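Local coordinates for protein Rab GDP-dissociation inhibitor (PDB 3CPI) that holds Rab GTPases such as Sec4 in their GDP-bound state by blocking GDP release, and extracts GDP-bound Ypt7 from vacuolar membranes, at residues F110-G115 with P231-M236; L89-E94 with C221-R226; I312-H317 with H359-I364; K123-P128 with S136-G141. All coordinates share one frame; numbering follows the deposited sequence.

In the fold
From the N terminus, the chain first lays down 89-94, then 110-115 and 123-128. Contact 4 closes almost at once, when 136-141 folds back over 123-128 after the short helix 131-136. Helix 210-227 then returns to 89-94 and closes contact 2, and the strand that follows it, 232-235, pairs with 110-115 in contact 1. Contacts 1 and 2 therefore cross along the chain, and they touch in space; the small loop of contact 4 lies within both of theirs. Contact 3 comes later and separately, joining 312-317 to 359-364. All four reach one large mixed sheet: contacts 1 and 3 pair its strands, whereas contacts 2 and 4 bring a helix and a loop against it.

Contact 1 of 4, residues F110-G115 with P231-M236; sequences FKQVSG and PYLYPM
The backbone O of Lys111 is gripped twice: Tyr234 N donates to it at 2.9 Å, and His352 NE2 is a second hydrogen-bonding partner. Lys111 N returns a bond to Tyr234 O at 2.8 Å, and Val113 N binds Tyr232 O at 2.8 Å. These bonds zip strands 110-112 and 232-235 into an antiparallel pair within the mixed sheet. On the face carrying Phe110, Leu233 and Pro235, the phenyl ring lies alongside the proline, with Phe110 CE1 3.4 Å from Pro235 CG, while Phe110 CB rests on Leu233 CB at 4.1 Å. An alanine in place of Phe110 would probably leave Pro235 CG and CD without their aromatic neighbour and open a gap beside the proline. On the other face, Lys111 CG is anti to the backbone N (chi1 177°), which carries CD to 3.8 Å from Met236 SD; the bend at the tip of Lys111 lets NZ hydrogen-bond to Gln112 O. Tyr234 OH is hydrogen-bonded to Asp83 OD1. Residues 106-112 and 234-259 both interact with Ypt1, so backbone bonds and apolar packing join two parts of the Rab-binding surface directly.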
loop_
_atom_site.group_PDB
_atom_site.type_symbol
_atom_site.label_atom_id
_atom_site.label_comp_id
_atom_site.label_asym_id
_atom_site.label_seq_id
_atom_site.Cartn_x
_atom_site.Cartn_y
_atom_site.Cartn_z
ATOM N N PHE A 110 0.676 -12.443 8.407
ATOM C CA PHE A 110 -0.051 -12.055 7.204
ATOM C C PHE A 110 -1.045 -13.129 6.804
ATOM O O PHE A 110 -0.671 -14.285 6.591
ATOM C CB PHE A 110 0.913 -11.743 6.057
ATOM C CG PHE A 110 1.575 -10.398 6.179
ATOM C CD1 PHE A 110 0.949 -9.254 5.684
ATOM C CD2 PHE A 110 2.815 -10.271 6.798
ATOM C CE1 PHE A 110 1.549 -8.008 5.797
ATOM C CE2 PHE A 110 3.431 -9.022 6.921
ATOM C CZ PHE A 110 2.799 -7.887 6.424
ATOM N N LYS A 111 -2.314 -12.739 6.727
ATOM C CA LYS A 111 -3.372 -13.644 6.302
ATOM C C LYS A 111 -3.927 -13.222 4.940
ATOM O O LYS A 111 -4.039 -12.024 4.638
ATOM C CB LYS A 111 -4.497 -13.726 7.351
ATOM C CG LYS A 111 -5.689 -14.611 6.919
ATOM C CD LYS A 111 -6.922 -14.409 7.796
ATOM C CE LYS A 111 -8.119 -15.169 7.258
ATOM N NZ LYS A 111 -8.720 -14.503 6.052
ATOM N N GLN A 112 -4.254 -14.231 4.134
ATOM C CA GLN A 112 -4.870 -14.069 2.828
ATOM C C GLN A 112 -6.098 -13.168 2.835
ATOM O O GLN A 112 -6.960 -13.279 3.701
ATOM C CB GLN A 112 -5.277 -15.436 2.269
ATOM C CG GLN A 112 -4.521 -15.869 1.029
ATOM C CD GLN A 112 -5.393 -16.672 0.050
ATOM O OE1 GLN A 112 -5.260 -16.534 -1.173
ATOM N NE2 GLN A 112 -6.278 -17.511 0.584
ATOM N N VAL A 113 -6.153 -12.273 1.855
ATOM C CA VAL A 113 -7.359 -11.527 1.539
ATOM C C VAL A 113 -8.208 -12.433 0.646
ATOM O O VAL A 113 -7.687 -13.107 -0.249
ATOM C CB VAL A 113 -7.004 -10.173 0.861
ATOM C CG1 VAL A 113 -8.188 -9.579 0.098
ATOM C CG2 VAL A 113 -6.481 -9.196 1.906
ATOM N N SER A 114 -9.510 -12.454 0.902
ATOM C CA SER A 114 -10.393 -13.460 0.307
ATOM C C SER A 114 -10.732 -13.284 -1.178
ATOM O O SER A 114 -11.046 -14.264 -1.859
ATOM C CB SER A 114 -11.661 -13.620 1.145
ATOM O OG SER A 114 -11.341 -14.214 2.394
ATOM N N GLY A 115 -10.658 -12.057 -1.684
ATOM C CA GLY A 115 -11.042 -11.798 -3.064
ATOM C C GLY A 115 -10.332 -10.637 -3.725
ATOM O O GLY A 115 -9.703 -9.804 -3.058
ATOM N N PRO A 231 -4.313 -12.486 -4.713
ATOM C CA PRO A 231 -2.869 -12.314 -4.604
ATOM C C PRO A 231 -2.434 -11.518 -3.371
ATOM O O PRO A 231 -1.243 -11.333 -3.166
ATOM C CB PRO A 231 -2.526 -11.536 -5.877
ATOM C CG PRO A 231 -3.751 -10.737 -6.175
ATOM C CD PRO A 231 -4.926 -11.477 -5.604
ATOM N N TYR A 232 -3.392 -11.084 -2.549
ATOM C CA TYR A 232 -3.146 -10.074 -1.522
ATOM C C TYR A 232 -3.133 -10.621 -0.113
ATOM O O TYR A 232 -3.957 -11.473 0.236
ATOM C CB TYR A 232 -4.192 -8.958 -1.607
ATOM C CG TYR A 232 -4.201 -8.272 -2.944
ATOM C CD1 TYR A 232 -3.099 -7.525 -3.359
ATOM C CD2 TYR A 232 -5.302 -8.379 -3.807
ATOM C CE1 TYR A 232 -3.082 -6.906 -4.585
ATOM C CE2 TYR A 232 -5.297 -7.749 -5.043
ATOM C CZ TYR A 232 -4.173 -7.021 -5.424
ATOM O OH TYR A 232 -4.123 -6.390 -6.626
ATOM N N LEU A 233 -2.210 -10.093 0.690
ATOM C CA LEU A 233 -2.111 -10.416 2.109
ATOM C C LEU A 233 -2.364 -9.190 2.999
ATOM O O LEU A 233 -2.163 -8.040 2.590
ATOM C CB LEU A 233 -0.745 -11.039 2.424
ATOM C CG LEU A 233 -0.369 -12.354 1.720
ATOM C CD1 LEU A 233 1.121 -12.613 1.847
ATOM C CD2 LEU A 233 -1.155 -13.539 2.276
ATOM N N TYR A 234 -2.805 -9.455 4.222
ATOM C CA TYR A 234 -3.077 -8.419 5.195
ATOM C C TYR A 234 -2.822 -8.994 6.591
ATOM O O TYR A 234 -3.225 -10.132 6.868
ATOM C CB TYR A 234 -4.514 -7.934 5.049
ATOM C CG TYR A 234 -4.848 -6.709 5.871
ATOM C CD1 TYR A 234 -4.340 -5.455 5.533
ATOM C CD2 TYR A 234 -5.691 -6.804 6.979
ATOM C CE1 TYR A 234 -4.658 -4.319 6.287
ATOM C CE2 TYR A 234 -6.015 -5.685 7.736
ATOM C CZ TYR A 234 -5.495 -4.446 7.386
ATOM O OH TYR A 234 -5.826 -3.339 8.133
ATOM N N PRO A 235 -2.130 -8.228 7.463
ATOM C CA PRO A 235 -1.742 -8.777 8.763
ATOM C C PRO A 235 -2.928 -8.937 9.691
ATOM O O PRO A 235 -3.857 -8.129 9.663
ATOM C CB PRO A 235 -0.777 -7.721 9.335
ATOM C CG PRO A 235 -0.463 -6.794 8.214
ATOM C CD PRO A 235 -1.655 -6.843 7.303
ATOM N N MET A 236 -2.904 -9.987 10.500
ATOM C CA MET A 236 -3.862 -10.116 11.588
ATOM C C MET A 236 -3.691 -8.914 12.512
ATOM O O MET A 236 -2.562 -8.533 12.825
ATOM C CB MET A 236 -3.632 -11.423 12.349
ATOM C CG MET A 236 -4.019 -12.678 11.566
ATOM S SD MET A 236 -5.759 -12.722 11.027
ATOM C CE MET A 236 -6.607 -12.735 12.604
#

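Contact 2 of 4, residues L89-E94 with C221-R226; sequences LMANGE and CQSVAR
Asn92 reaches from the turn after strand 89-90 to helix 210-227, and each part of its side chain meets something different. CB lies 3.3 Å from Ser223 OG, the same oxygen that accepts a hydrogen bond from Asn92 N at 3.1 Å. CG anti to the carbonyl carbon (chi1 -72°) aims the amide at the turn of helix between Gln222 and Arg226. OD1 accepts from a water at 2.7 Å, and that water also donates to Gln222 OE1, so the oxygen is tied to the helix through solvent. ND2 sits against the aliphatic part of Arg226, 3.2 Å from its CG, and the amide and guanidinium planes are almost perpendicular, 86° apart. Ser223 OG is also hydrogen-bonded to Leu219 O, one turn back, which fixes the hydroxyl where Asn92 N can use it. Beside it, Met90 bends at chi2 and chi3 and brings SD to 3.5 Å from Ser223 OG, while Ala91 CB packs on Ser223 CB. Met90 to Gly93 forms a type I beta turn closed by Gly93 N to Met90 O, with Gly93 as N-cap of helix 94-102. The turn thus fits between that helix and helix 210-227, while strand 89-90 continues the sheet beside strand 232-235.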
loop_
_atom_site.group_PDB
_atom_site.type_symbol
_atom_site.label_atom_id
_atom_site.label_comp_id
_atom_site.label_asym_id
_atom_site.label_seq_id
_atom_site.Cartn_x
_atom_site.Cartn_y
_atom_site.Cartn_z
ATOM N N LEU A 89 -0.727 -6.509 0.585
ATOM C CA LEU A 89 0.595 -6.995 0.232
ATOM C C LEU A 89 0.459 -8.026 -0.877
ATOM O O LEU A 89 -0.300 -8.986 -0.737
ATOM C CB LEU A 89 1.261 -7.613 1.469
ATOM C CG LEU A 89 2.627 -8.299 1.345
ATOM C CD1 LEU A 89 3.711 -7.329 0.880
ATOM C CD2 LEU A 89 3.047 -8.996 2.657
ATOM N N MET A 90 1.171 -7.812 -1.980
ATOM C CA MET A 90 1.239 -8.779 -3.075
ATOM C C MET A 90 2.054 -9.978 -2.581
ATOM O O MET A 90 3.252 -9.856 -2.318
ATOM C CB MET A 90 1.889 -8.127 -4.302
ATOM C CG MET A 90 2.136 -9.029 -5.516
ATOM S SD MET A 90 0.687 -9.495 -6.492
ATOM C CE MET A 90 -0.019 -7.918 -6.946
ATOM N N ALA A 91 1.393 -11.125 -2.439
ATOM C CA ALA A 91 1.999 -12.301 -1.810
ATOM C C ALA A 91 3.413 -12.648 -2.286
ATOM O O ALA A 91 4.280 -12.903 -1.462
ATOM C CB ALA A 91 1.068 -13.521 -1.920
ATOM N N ASN A 92 3.655 -12.655 -3.596
ATOM C CA ASN A 92 4.986 -13.004 -4.111
ATOM C C ASN A 92 5.847 -11.792 -4.482
ATOM O O ASN A 92 6.934 -11.943 -5.041
ATOM C CB ASN A 92 4.885 -13.955 -5.310
ATOM C CG ASN A 92 4.458 -15.374 -4.926
ATOM O OD1 ASN A 92 4.519 -16.280 -5.755
ATOM N ND2 ASN A 92 4.029 -15.570 -3.680
ATOM N N GLY A 93 5.370 -10.591 -4.175
ATOM C CA GLY A 93 6.115 -9.383 -4.528
ATOM C C GLY A 93 7.400 -9.170 -3.739
ATOM O O GLY A 93 7.702 -9.898 -2.776
ATOM N N GLU A 94 8.143 -8.149 -4.155
ATOM C CA GLU A 94 9.388 -7.741 -3.515
ATOM C C GLU A 94 9.280 -7.406 -2.035
ATOM O O GLU A 94 10.168 -7.752 -1.264
ATOM C CB GLU A 94 9.972 -6.539 -4.245
ATOM C CG GLU A 94 10.890 -6.896 -5.377
ATOM C CD GLU A 94 11.630 -5.681 -5.876
ATOM O OE1 GLU A 94 11.043 -4.924 -6.680
ATOM O OE2 GLU A 94 12.789 -5.475 -5.446
ATOM N N CYS A 221 -0.657 -13.583 -11.108
ATOM C CA CYS A 221 -1.184 -14.942 -11.220
ATOM C C CYS A 221 -0.488 -15.920 -10.284
ATOM O O CYS A 221 -1.147 -16.749 -9.656
ATOM C CB CYS A 221 -1.142 -15.422 -12.666
ATOM S SG CYS A 221 -2.207 -14.436 -13.733
ATOM N N GLN A 222 0.832 -15.798 -10.158
ATOM C CA GLN A 222 1.609 -16.653 -9.253
ATOM C C GLN A 222 1.257 -16.400 -7.792
ATOM O O GLN A 222 1.282 -17.325 -6.969
ATOM C CB GLN A 222 3.108 -16.435 -9.445
ATOM C CG GLN A 222 3.677 -16.999 -10.728
ATOM C CD GLN A 222 5.167 -16.726 -10.881
ATOM O OE1 GLN A 222 5.693 -15.721 -10.382
ATOM N NE2 GLN A 222 5.855 -17.622 -11.583
ATOM N N SER A 223 0.948 -15.141 -7.475
ATOM C CA SER A 223 0.557 -14.746 -6.117
ATOM C C SER A 223 -0.812 -15.285 -5.720
ATOM O O SER A 223 -1.034 -15.584 -4.555
ATOM C CB SER A 223 0.577 -13.227 -5.958
ATOM O OG SER A 223 1.888 -12.720 -6.095
ATOM N N VAL A 224 -1.726 -15.384 -6.685
ATOM C CA VAL A 224 -3.043 -15.984 -6.450
ATOM C C VAL A 224 -2.898 -17.486 -6.205
ATOM O O VAL A 224 -3.487 -18.020 -5.268
ATOM C CB VAL A 224 -4.029 -15.743 -7.629
ATOM C CG1 VAL A 224 -5.349 -16.478 -7.392
ATOM C CG2 VAL A 224 -4.287 -14.262 -7.828
ATOM N N ALA A 225 -2.102 -18.151 -7.042
ATOM C CA ALA A 225 -1.908 -19.601 -6.962
ATOM C C ALA A 225 -1.259 -20.051 -5.652
ATOM O O ALA A 225 -1.430 -21.200 -5.239
ATOM C CB ALA A 225 -1.107 -20.109 -8.167
ATOM N N ARG A 226 -0.523 -19.145 -5.006
ATOM C CA ARG A 226 0.087 -19.406 -3.698
ATOM C C ARG A 226 -0.916 -19.978 -2.699
ATOM O O ARG A 226 -0.805 -21.142 -2.303
ATOM C CB ARG A 226 0.727 -18.134 -3.140
ATOM C CG ARG A 226 2.239 -18.188 -2.996
ATOM C CD ARG A 226 2.637 -18.283 -1.531
ATOM N NE ARG A 226 4.049 -18.623 -1.356
ATOM C CZ ARG A 226 4.576 -19.088 -0.223
ATOM N NH1 ARG A 226 3.811 -19.280 0.847
ATOM N NH2 ARG A 226 5.873 -19.370 -0.156
HETATM O O HOH W 1 6.240 -15.678 -7.713
#

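Contact 3 of 4, residues I312-H317 with H359-I364; sequences ICILNH and HYLAII
The Tyr360 ring carries Leu315 O at its edge, near the ring plane, and meets His317 O obliquely, with Tyr360 CD1 3.3 Å from that oxygen. In this antiparallel pair of strands 301-315 and 360-367, part of the mixed sheet, the neighbouring His359 ring has the same Leu315 O, and Asn316 OD1, at its edge; its plane stands 72° from the Asn316 amide, and Phe74 meets the ring as well. Leu315 CB lies against one face of the His317 ring, offset toward the rim, and His317 NE2 is hydrogen-bonded to Leu384 O. Four backbone hydrogen bonds link Cys313 with Ala362 and Leu315 with Tyr360, two to each pair; the straightest runs from Ala362 N to Cys313 O, 2.9 Å at 173°. On one face of the sheet, Ile312 lies alongside Ile363, and Ile314 sets its CG1 4.0 Å from Leu361 CD2. The other face brings together Cys313, Leu315, Tyr360 and Ala362. There Leu315 CB meets Tyr360 CB, and Leu315 CD1 reaches Ala362 CB at 4.2 Å. Strands 343-349 and 389-400 continue the sheet beyond the two strands. Near the end of the pair, a chi1 of -52° puts Cys313 SG anti to the carbonyl carbon and brings it to 4.1 Å from Ile364 CD1.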
loop_
_atom_site.group_PDB
_atom_site.type_symbol
_atom_site.label_atom_id
_atom_site.label_comp_id
_atom_site.label_asym_id
_atom_site.label_seq_id
_atom_site.Cartn_x
_atom_site.Cartn_y
_atom_site.Cartn_z
ATOM N N ILE A 312 -13.282 5.918 5.263
ATOM C CA ILE A 312 -13.387 4.684 6.040
ATOM C C ILE A 312 -14.868 4.441 6.366
ATOM O O ILE A 312 -15.482 5.186 7.139
ATOM C CB ILE A 312 -12.535 4.733 7.337
ATOM C CG1 ILE A 312 -11.056 4.980 7.012
ATOM C CG2 ILE A 312 -12.697 3.441 8.140
ATOM C CD1 ILE A 312 -10.140 5.114 8.233
ATOM N N CYS A 313 -15.443 3.415 5.749
ATOM C CA CYS A 313 -16.862 3.100 5.931
ATOM C C CYS A 313 -17.023 1.868 6.808
ATOM O O CYS A 313 -16.236 0.921 6.711
ATOM C CB CYS A 313 -17.553 2.875 4.583
ATOM S SG CYS A 313 -17.305 4.196 3.388
ATOM N N ILE A 314 -18.036 1.897 7.672
ATOM C CA ILE A 314 -18.390 0.731 8.477
ATOM C C ILE A 314 -19.691 0.138 7.956
ATOM O O ILE A 314 -20.655 0.861 7.695
ATOM C CB ILE A 314 -18.531 1.064 9.977
ATOM C CG1 ILE A 314 -17.211 1.610 10.534
ATOM C CG2 ILE A 314 -18.959 -0.185 10.763
ATOM C CD1 ILE A 314 -17.289 2.071 11.985
ATOM N N LEU A 315 -19.695 -1.180 7.796
ATOM C CA LEU A 315 -20.861 -1.911 7.320
ATOM C C LEU A 315 -21.248 -2.987 8.341
ATOM O O LEU A 315 -20.401 -3.442 9.114
ATOM C CB LEU A 315 -20.565 -2.556 5.958
ATOM C CG LEU A 315 -19.690 -1.832 4.918
ATOM C CD1 LEU A 315 -19.421 -2.764 3.756
ATOM C CD2 LEU A 315 -20.297 -0.501 4.422
ATOM N N ASN A 316 -22.525 -3.375 8.336
ATOM C CA ASN A 316 -23.047 -4.467 9.180
ATOM C C ASN A 316 -23.285 -5.749 8.382
ATOM O O ASN A 316 -23.867 -6.718 8.889
ATOM C CB ASN A 316 -24.368 -4.048 9.844
ATOM C CG ASN A 316 -24.171 -3.054 10.978
ATOM O OD1 ASN A 316 -23.038 -2.680 11.316
ATOM N ND2 ASN A 316 -25.281 -2.614 11.573
ATOM N N HIS A 317 -22.833 -5.737 7.131
ATOM C CA HIS A 317 -23.082 -6.812 6.179
ATOM C C HIS A 317 -21.919 -6.857 5.187
ATOM O O HIS A 317 -21.219 -5.855 5.025
ATOM C CB HIS A 317 -24.378 -6.522 5.424
ATOM C CG HIS A 317 -24.317 -5.274 4.600
ATOM N ND1 HIS A 317 -24.614 -4.030 5.111
ATOM C CD2 HIS A 317 -23.967 -5.075 3.307
ATOM C CE1 HIS A 317 -24.464 -3.121 4.165
ATOM N NE2 HIS A 317 -24.072 -3.729 3.060
ATOM N N HIS A 359 -19.224 -6.986 11.659
ATOM C CA HIS A 359 -18.917 -5.684 11.058
ATOM C C HIS A 359 -17.813 -5.774 9.995
ATOM O O HIS A 359 -16.958 -6.669 10.043
ATOM C CB HIS A 359 -18.520 -4.676 12.137
ATOM C CG HIS A 359 -19.618 -4.358 13.105
ATOM N ND1 HIS A 359 -20.642 -3.482 12.811
ATOM C CD2 HIS A 359 -19.848 -4.796 14.366
ATOM C CE1 HIS A 359 -21.458 -3.399 13.847
ATOM N NE2 HIS A 359 -20.996 -4.182 14.805
ATOM N N TYR A 360 -17.843 -4.840 9.044
ATOM C CA TYR A 360 -16.843 -4.758 7.968
ATOM C C TYR A 360 -16.283 -3.347 7.855
ATOM O O TYR A 360 -17.001 -2.367 8.092
ATOM C CB TYR A 360 -17.458 -5.166 6.623
ATOM C CG TYR A 360 -17.864 -6.623 6.547
ATOM C CD1 TYR A 360 -19.017 -7.081 7.188
ATOM C CD2 TYR A 360 -17.098 -7.538 5.830
ATOM C CE1 TYR A 360 -19.392 -8.413 7.128
ATOM C CE2 TYR A 360 -17.461 -8.872 5.762
ATOM C CZ TYR A 360 -18.611 -9.304 6.414
ATOM O OH TYR A 360 -18.980 -10.624 6.354
ATOM N N LEU A 361 -15.002 -3.247 7.502
ATOM C CA LEU A 361 -14.402 -1.966 7.157
ATOM C C LEU A 361 -14.190 -1.907 5.653
ATOM O O LEU A 361 -13.556 -2.784 5.075
ATOM C CB LEU A 361 -13.075 -1.746 7.893
ATOM C CG LEU A 361 -13.095 -1.590 9.415
ATOM C CD1 LEU A 361 -11.687 -1.723 9.983
ATOM C CD2 LEU A 361 -13.738 -0.276 9.839
ATOM N N ALA A 362 -14.749 -0.881 5.030
ATOM C CA ALA A 362 -14.571 -0.643 3.608
ATOM C C ALA A 362 -13.943 0.725 3.441
ATOM O O ALA A 362 -14.583 1.736 3.712
ATOM C CB ALA A 362 -15.903 -0.710 2.884
ATOM N N ILE A 363 -12.682 0.748 3.017
ATOM C CA ILE A 363 -11.936 1.997 2.904
ATOM C C ILE A 363 -11.748 2.393 1.441
ATOM O O ILE A 363 -11.135 1.669 0.661
ATOM C CB ILE A 363 -10.572 1.911 3.639
ATOM C CG1 ILE A 363 -10.759 1.431 5.089
ATOM C CG2 ILE A 363 -9.843 3.259 3.627
ATOM C CD1 ILE A 363 -10.628 -0.081 5.293
ATOM N N ILE A 364 -12.280 3.554 1.079
ATOM C CA ILE A 364 -12.241 4.028 -0.300
ATOM C C ILE A 364 -11.232 5.156 -0.428
ATOM O O ILE A 364 -11.173 6.043 0.426
ATOM C CB ILE A 364 -13.638 4.494 -0.776
ATOM C CG1 ILE A 364 -14.658 3.359 -0.631
ATOM C CG2 ILE A 364 -13.592 5.008 -2.219
ATOM C CD1 ILE A 364 -16.083 3.839 -0.556
#

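Contact 4 of 4, residues K123-P128 with S136-G141; sequences KIYKVP and SSPLMG
Tyr125, Leu139 and Pro128 bury the most surface here. Leu139 lies obliquely across the root of Tyr125: its CG is 3.7 Å from Tyr125 CB, and CD2 comes to CD1 of the ring at the same distance. The phenol ring goes on to Pro138, whose CB touches Tyr125 CE2 at 3.7 Å. Tyr125 CG is anti to its carbonyl carbon (chi1 -55°), which swings the ring over the Pro138-Leu139 bend. The other branch of Leu139, CD1, touches both Lys126 O and Pro128, 3.7 Å from Pro128 CD, the side chains of Leu139 and Pro128 crossing at about a right angle. Pro128 CG also meets Met140 CE. The bend is a type I beta turn from Ser137 to Met140, overlaid by an ST turn in which Ser137 OG accepts from Leu139 N at 3.0 Å; it connects helix 131-136 to helix 142-157 and covers the end of strand 123-126. With no direct hydrogen bond between the segments, one water spans them, donating to Lys126 O at 2.6 Å and bonding to Ser137 OG. A serine in place of Tyr125 would probably strip Pro138 CB of its ring contact and leave Leu139 CD2 less closely covered. Phe192 of helix 187-197 also packs on both Pro128 and Leu139, and Lys145 NZ donates hydrogen bonds to Ser137 O and Met140 O.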
loop_
_atom_site.group_PDB
_atom_site.type_symbol
_atom_site.label_atom_id
_atom_site.label_comp_id
_atom_site.label_asym_id
_atom_site.label_seq_id
_atom_site.Cartn_x
_atom_site.Cartn_y
_atom_site.Cartn_z
ATOM N N LYS A 123 -21.115 -2.579 -11.978
ATOM C CA LYS A 123 -20.972 -3.759 -11.121
ATOM C C LYS A 123 -19.510 -4.149 -10.926
ATOM O O LYS A 123 -18.633 -3.669 -11.646
ATOM C CB LYS A 123 -21.758 -4.950 -11.681
ATOM C CG LYS A 123 -23.272 -4.798 -11.591
ATOM C CD LYS A 123 -23.984 -6.150 -11.627
ATOM C CE LYS A 123 -25.514 -5.977 -11.691
ATOM N NZ LYS A 123 -26.231 -7.237 -12.105
ATOM N N ILE A 124 -19.262 -5.018 -9.944
ATOM C CA ILE A 124 -17.928 -5.547 -9.679
ATOM C C ILE A 124 -17.861 -7.057 -9.949
ATOM O O ILE A 124 -18.830 -7.793 -9.692
ATOM C CB ILE A 124 -17.422 -5.213 -8.241
ATOM C CG1 ILE A 124 -18.327 -5.841 -7.167
ATOM C CG2 ILE A 124 -17.288 -3.693 -8.055
ATOM C CD1 ILE A 124 -17.687 -5.973 -5.789
ATOM N N TYR A 125 -16.717 -7.500 -10.470
ATOM C CA TYR A 125 -16.511 -8.894 -10.864
ATOM C C TYR A 125 -15.162 -9.377 -10.373
ATOM O O TYR A 125 -14.208 -8.603 -10.322
ATOM C CB TYR A 125 -16.523 -9.043 -12.393
ATOM C CG TYR A 125 -17.749 -8.509 -13.089
ATOM C CD1 TYR A 125 -17.872 -7.154 -13.393
ATOM C CD2 TYR A 125 -18.782 -9.364 -13.457
ATOM C CE1 TYR A 125 -19.004 -6.662 -14.035
ATOM C CE2 TYR A 125 -19.918 -8.881 -14.099
ATOM C CZ TYR A 125 -20.022 -7.536 -14.386
ATOM O OH TYR A 125 -21.150 -7.069 -15.025
ATOM N N LYS A 126 -15.087 -10.660 -10.037
ATOM C CA LYS A 126 -13.827 -11.314 -9.721
ATOM C C LYS A 126 -12.839 -11.149 -10.875
ATOM O O LYS A 126 -13.197 -11.320 -12.045
ATOM C CB LYS A 126 -14.039 -12.812 -9.483
ATOM C CG LYS A 126 -14.689 -13.187 -8.173
ATOM C CD LYS A 126 -14.813 -14.705 -8.068
ATOM C CE LYS A 126 -15.131 -15.137 -6.649
ATOM N NZ LYS A 126 -15.605 -16.549 -6.603
ATOM N N VAL A 127 -11.600 -10.813 -10.534
ATOM C CA VAL A 127 -10.524 -10.778 -11.512
ATOM C C VAL A 127 -10.074 -12.216 -11.782
ATOM O O VAL A 127 -9.586 -12.891 -10.873
ATOM C CB VAL A 127 -9.339 -9.896 -11.036
ATOM C CG1 VAL A 127 -8.168 -9.978 -12.017
ATOM C CG2 VAL A 127 -9.792 -8.447 -10.845
ATOM N N PRO A 128 -10.243 -12.688 -13.032
ATOM C CA PRO A 128 -9.896 -14.070 -13.383
ATOM C C PRO A 128 -8.380 -14.255 -13.508
ATOM O O PRO A 128 -7.747 -13.596 -14.318
ATOM C CB PRO A 128 -10.606 -14.285 -14.726
ATOM C CG PRO A 128 -10.721 -12.921 -15.323
ATOM C CD PRO A 128 -10.754 -11.928 -14.189
ATOM N N SER A 136 -15.253 -18.906 -17.056
ATOM C CA SER A 136 -16.474 -18.771 -16.257
ATOM C C SER A 136 -16.859 -17.317 -15.990
ATOM O O SER A 136 -17.897 -17.052 -15.387
ATOM C CB SER A 136 -16.304 -19.488 -14.909
ATOM O OG SER A 136 -15.692 -18.623 -13.950
ATOM N N SER A 137 -16.026 -16.380 -16.436
ATOM C CA SER A 137 -16.147 -14.972 -16.042
ATOM C C SER A 137 -17.190 -14.166 -16.822
ATOM O O SER A 137 -17.127 -14.107 -18.045
ATOM C CB SER A 137 -14.775 -14.284 -16.139
ATOM O OG SER A 137 -14.900 -12.875 -16.044
ATOM N N PRO A 138 -18.143 -13.527 -16.108
ATOM C CA PRO A 138 -19.096 -12.591 -16.711
ATOM C C PRO A 138 -18.466 -11.285 -17.186
ATOM O O PRO A 138 -19.156 -10.455 -17.783
ATOM C CB PRO A 138 -20.081 -12.302 -15.568
ATOM C CG PRO A 138 -19.873 -13.396 -14.584
ATOM C CD PRO A 138 -18.414 -13.701 -14.670
ATOM N N LEU A 139 -17.174 -11.100 -16.921
ATOM C CA LEU A 139 -16.443 -9.950 -17.446
ATOM C C LEU A 139 -16.347 -9.964 -18.963
ATOM O O LEU A 139 -16.200 -8.911 -19.577
ATOM C CB LEU A 139 -15.027 -9.899 -16.881
ATOM C CG LEU A 139 -14.724 -9.138 -15.599
ATOM C CD1 LEU A 139 -13.265 -9.369 -15.246
ATOM C CD2 LEU A 139 -15.024 -7.645 -15.733
ATOM N N MET A 140 -16.431 -11.152 -19.561
ATOM C CA MET A 140 -16.168 -11.307 -20.989
ATOM C C MET A 140 -17.245 -12.084 -21.750
ATOM O O MET A 140 -17.871 -13.000 -21.203
ATOM C CB MET A 140 -14.804 -11.987 -21.191
ATOM C CG MET A 140 -13.656 -11.267 -20.499
ATOM S SD MET A 140 -12.160 -12.236 -20.404
ATOM C CE MET A 140 -12.499 -13.417 -19.098
ATOM N N GLY A 141 -17.427 -11.723 -23.020
ATOM C CA GLY A 141 -18.261 -12.489 -23.956
ATOM C C GLY A 141 -17.627 -13.837 -24.232
ATOM O O GLY A 141 -16.497 -14.084 -23.797
HETATM O O HOH W 2 -15.159 -12.603 -13.274
#